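Local coordinates for putative uncharacterized protein (Aquifex aeolicus, PDB 3ME7), which probably takes part in electron transport as a copper-binding SCO-family protein, of which this chain is the thioredoxin-like part, at residues Ser34-Tyr37 against Ala43-Leu46; Arg116-Thr119 against Phe124-Pro127. All coordinates share one frame; numbering follows the deposited sequence. Where two conformers were deposited one is given.

Contact 1 of 2, residues Ser34-Tyr37 against Ala43-Leu46; sequences SPIY and ACPL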
loop_
_atom_site.group_PDB
_atom_site.type_symbol
_atom_site.label_atom_id
_atom_site.label_comp_id
_atom_site.label_asym_id
_atom_site.label_seq_id
_atom_site.Cartn_x
_atom_site.Cartn_y
_atom_site.Cartn_z
ATOM N N SER A 34 0.135 -0.333 -1.309
ATOM C CA SER A 34 0.142 -0.807 -2.707
ATOM C C SER A 34 -0.687 -2.102 -2.862
ATOM O O SER A 34 -0.176 -3.188 -2.558
ATOM C CB SER A 34 1.582 -1.027 -3.192
ATOM O OG SER A 34 1.664 -1.614 -4.481
ATOM N N PRO A 35 -1.955 -2.000 -3.307
ATOM C CA PRO A 35 -2.736 -3.222 -3.550
ATOM C C PRO A 35 -2.272 -3.949 -4.797
ATOM O O PRO A 35 -2.147 -3.341 -5.864
ATOM C CB PRO A 35 -4.172 -2.732 -3.765
ATOM C CG PRO A 35 -4.098 -1.239 -3.956
ATOM C CD PRO A 35 -2.729 -0.754 -3.470
ATOM N N ILE A 36 -2.015 -5.247 -4.649
ATOM C CA ILE A 36 -1.624 -6.123 -5.751
ATOM C C ILE A 36 -2.311 -7.479 -5.529
ATOM O O ILE A 36 -3.057 -7.641 -4.565
ATOM C CB ILE A 36 -0.066 -6.285 -5.856
ATOM C CG1 ILE A 36 0.561 -6.734 -4.518
ATOM C CG2 ILE A 36 0.583 -4.960 -6.333
ATOM C CD1 ILE A 36 0.458 -8.176 -4.196
ATOM N N TYR A 37 -2.068 -8.451 -6.409
ATOM C CA TYR A 37 -2.283 -9.851 -6.017
ATOM C C TYR A 37 -1.098 -10.691 -6.470
ATOM O O TYR A 37 -0.391 -10.296 -7.389
ATOM C CB TYR A 37 -3.627 -10.432 -6.484
ATOM C CG TYR A 37 -3.890 -10.438 -7.972
ATOM C CD1 TYR A 37 -4.187 -9.261 -8.658
ATOM C CD2 TYR A 37 -3.914 -11.635 -8.680
ATOM C CE1 TYR A 37 -4.473 -9.275 -9.998
ATOM C CE2 TYR A 37 -4.192 -11.654 -10.038
ATOM C CZ TYR A 37 -4.466 -10.473 -10.685
ATOM O OH TYR A 37 -4.738 -10.481 -12.033
ATOM N N ALA A 43 -0.230 -6.011 -14.490
ATOM C CA ALA A 43 0.017 -4.675 -13.965
ATOM C C ALA A 43 0.865 -4.689 -12.704
ATOM O O ALA A 43 1.680 -3.775 -12.499
ATOM C CB ALA A 43 -1.300 -3.933 -13.708
ATOM N N CYS A 44 0.693 -5.710 -11.863
ATOM C CA CYS A 44 1.332 -5.690 -10.539
ATOM C C CYS A 44 2.866 -5.762 -10.567
ATOM O O CYS A 44 3.501 -5.085 -9.754
ATOM C CB CYS A 44 0.741 -6.710 -9.564
ATOM S SG CYS A 44 -1.059 -6.761 -9.548
ATOM N N PRO A 45 3.464 -6.559 -11.483
ATOM C CA PRO A 45 4.925 -6.437 -11.592
ATOM C C PRO A 45 5.331 -5.025 -11.986
ATOM O O PRO A 45 6.350 -4.535 -11.524
ATOM C CB PRO A 45 5.300 -7.452 -12.695
ATOM C CG PRO A 45 4.167 -8.423 -12.720
ATOM C CD PRO A 45 2.943 -7.611 -12.372
ATOM N N LEU A 46 4.544 -4.368 -12.835
ATOM C CA LEU A 46 4.884 -3.006 -13.250
ATOM C C LEU A 46 4.827 -2.041 -12.057
ATOM O O LEU A 46 5.751 -1.263 -11.838
ATOM C CB LEU A 46 3.989 -2.537 -14.404
ATOM C CG LEU A 46 3.984 -3.439 -15.648
ATOM C CD1 LEU A 46 3.160 -2.793 -16.758
ATOM C CD2 LEU A 46 5.415 -3.696 -16.113
#
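The phenol oxygen OH of Tyr37, whose ring meets the sulfur of Cys44, is gripped twice, by the backbone N of Phe124 and by OD1 of Asp123. These two bonds hold the far end of the ring, while its near side meets the sulfur. Cys44 SG stands 4.8 Å from the centroid of the Tyr37 ring and 44° off the ring normal, an oblique sulfur-aromatic contact in which Tyr37 CD1 approaches SG most closely, at 4.1 Å. No hydrogen bond crosses between the segments. Tyr37 N is 3.7 Å from Cys44 SG, but this is packing.

Strand 31-36 of the central sheet here runs into the loop that leads to helix 43-52, as in thioredoxin-like domains. The loop carries Cys40, which is joined to Cys44 in the redox-active disulfide of the CxxxC motif, so the two cysteines, predicted copper ligands, are seen here in their oxidised, disulfide-bonded state.

On the strand side, Ile36 gives Cys44 a buried apolar neighbour. With CG1 set between the backbone N and the carbonyl carbon (chi1 53°), the longer branch leads away, and the CG2 methyl is the one that meets Cys44 CB, at 3.7 Å. Cys44 SG also rests against Ile36 CB, 3.9 Å off. Ile36 reaches Thr48 as well, one turn further along the same helix.

Contact 2 of 2, residues Arg116-Thr119 against Phe124-Pro127; sequences RFMT and FIHP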
loop_
_atom_site.group_PDB
_atom_site.type_symbol
_atom_site.label_atom_id
_atom_site.label_comp_id
_atom_site.label_asym_id
_atom_site.label_seq_id
_atom_site.Cartn_x
_atom_site.Cartn_y
_atom_site.Cartn_z
ATOM N N ARG A 116 -12.111 -1.415 -6.142
ATOM C CA ARG A 116 -12.924 -2.584 -6.468
ATOM C C ARG A 116 -12.306 -3.359 -7.621
ATOM O O ARG A 116 -11.724 -2.778 -8.562
ATOM C CB ARG A 116 -14.401 -2.250 -6.708
ATOM C CG ARG A 116 -14.734 -1.548 -8.011
ATOM C CD ARG A 116 -16.227 -1.175 -8.088
ATOM N NE ARG A 116 -16.555 -0.096 -7.152
ATOM C CZ ARG A 116 -16.260 1.193 -7.334
ATOM N NH1 ARG A 116 -16.591 2.087 -6.402
ATOM N NH2 ARG A 116 -15.618 1.593 -8.422
ATOM N N PHE A 117 -12.423 -4.675 -7.525
ATOM C CA PHE A 117 -11.903 -5.545 -8.565
ATOM C C PHE A 117 -12.997 -6.463 -9.058
ATOM O O PHE A 117 -14.047 -6.587 -8.418
ATOM C CB PHE A 117 -10.651 -6.298 -8.088
ATOM C CG PHE A 117 -10.873 -7.249 -6.931
ATOM C CD1 PHE A 117 -10.811 -6.803 -5.617
ATOM C CD2 PHE A 117 -11.094 -8.602 -7.159
ATOM C CE1 PHE A 117 -10.977 -7.695 -4.547
ATOM C CE2 PHE A 117 -11.260 -9.496 -6.097
ATOM C CZ PHE A 117 -11.210 -9.038 -4.790
ATOM N N MET A 118 -12.758 -7.095 -10.206
ATOM C CA MET A 118 -13.738 -7.971 -10.845
ATOM C C MET A 118 -13.010 -9.079 -11.602
ATOM O O MET A 118 -11.850 -8.903 -11.970
ATOM C CB MET A 118 -14.617 -7.151 -11.804
ATOM C CG MET A 118 -13.880 -6.097 -12.622
ATOM S SD MET A 118 -14.843 -4.593 -12.854
ATOM C CE MET A 118 -16.471 -5.282 -13.107
ATOM N N THR A 119 -13.680 -10.199 -11.851
ATOM C CA THR A 119 -13.043 -11.301 -12.609
ATOM C C THR A 119 -12.896 -11.015 -14.092
ATOM O O THR A 119 -13.737 -10.355 -14.692
ATOM C CB THR A 119 -13.820 -12.625 -12.488
ATOM O OG1 THR A 119 -15.185 -12.415 -12.864
ATOM C CG2 THR A 119 -13.753 -13.140 -11.106
ATOM N N PHE A 124 -7.798 -10.798 -12.506
ATOM C CA PHE A 124 -8.676 -9.739 -12.067
ATOM C C PHE A 124 -8.474 -8.493 -12.917
ATOM O O PHE A 124 -7.369 -8.239 -13.397
ATOM C CB PHE A 124 -8.383 -9.397 -10.611
ATOM C CG PHE A 124 -8.749 -10.484 -9.638
ATOM C CD1 PHE A 124 -10.054 -10.981 -9.573
ATOM C CD2 PHE A 124 -7.792 -10.992 -8.765
ATOM C CE1 PHE A 124 -10.399 -11.984 -8.652
ATOM C CE2 PHE A 124 -8.121 -11.987 -7.845
ATOM C CZ PHE A 124 -9.425 -12.484 -7.794
ATOM N N ILE A 125 -9.554 -7.738 -13.109
ATOM C CA ILE A 125 -9.498 -6.375 -13.643
ATOM C C ILE A 125 -9.579 -5.469 -12.417
ATOM O O ILE A 125 -10.432 -5.675 -11.558
ATOM C CB ILE A 125 -10.683 -6.118 -14.597
ATOM C CG1 ILE A 125 -10.456 -6.842 -15.924
ATOM C CG2 ILE A 125 -10.886 -4.614 -14.866
ATOM C CD1 ILE A 125 -11.688 -6.899 -16.796
ATOM N N HIS A 126 -8.675 -4.493 -12.322
ATOM C CA HIS A 126 -8.548 -3.674 -11.122
ATOM C C HIS A 126 -7.823 -2.371 -11.466
ATOM O O HIS A 126 -7.131 -2.298 -12.487
ATOM C CB HIS A 126 -7.758 -4.447 -10.034
ATOM C CG HIS A 126 -6.355 -4.771 -10.438
ATOM N ND1 HIS A 126 -5.299 -3.930 -10.165
ATOM C CD2 HIS A 126 -5.836 -5.815 -11.126
ATOM C CE1 HIS A 126 -4.188 -4.445 -10.659
ATOM N NE2 HIS A 126 -4.487 -5.586 -11.255
ATOM N N PRO A 127 -8.011 -1.328 -10.637
ATOM C CA PRO A 127 -7.190 -0.122 -10.800
ATOM C C PRO A 127 -5.736 -0.301 -10.398
ATOM O O PRO A 127 -5.389 -1.174 -9.577
ATOM C CB PRO A 127 -7.861 0.912 -9.882
ATOM C CG PRO A 127 -8.670 0.132 -8.924
ATOM C CD PRO A 127 -8.976 -1.211 -9.527
#
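Phe117 drives the edge of its ring against one face of Phe124, a T-shaped pair with centroids 4.8 Å apart and planes at 70°. The Phe117 ring stands between its own backbone N and carbonyl carbon (chi1 63°), which lays it alongside Phe124. Phe117 CD2 makes the closest approach, 3.5 Å from Phe124 CD1 and offset toward the rim of the ring. The edge of the Phe124 ring in turn receives Met118 O in its plane. Phe72 touches both phenylalanines on this tight side of the beta hairpin formed by strands 118-120 and 123-125.

Met118 and Ile125 are a hydrogen-bonded antiparallel pair: Ile125 N gives a fairly straight bond to Met118 O (2.8 Å), and Met118 N returns one to Ile125 O (3.0 Å). Their side chains share a solvent-exposed face, where Met118 CG meets Ile125 CB at 3.8 Å. This face is looser, and Met118 adopts two conformations on it.

Past the paired strands, Phe117 CB still packs on His126 CB (3.9 Å). The imidazole leads away from the hairpin partner. Its ND1 donates to Pro127 O (2.8 Å), which helps fix the ring's rotation and implies that NE2 is the nitrogen more likely to meet the copper predicted at His126.

Along the chain the contacts come in series, contact 1 first. The centres of contact 1 and contact 2 are about 12 Å apart, on the same side of the chain's centre. Contact 1 is buried where strand 31-36 of the central mixed sheet faces helix 43-52; contact 2 is a surface hairpin that comes after helix 103-112 and just before strand 129-133, the sheet neighbour of 31-36. They touch directly: Cys44 SG lies 4.0 Å from His126 NE2, and Tyr37 CE1 is 3.9 Å from His126 CD2. The cysteine motif and a histidine far along the chain thus converge, consistent with a shared Cys-Cys-His copper site as in other SCO proteins.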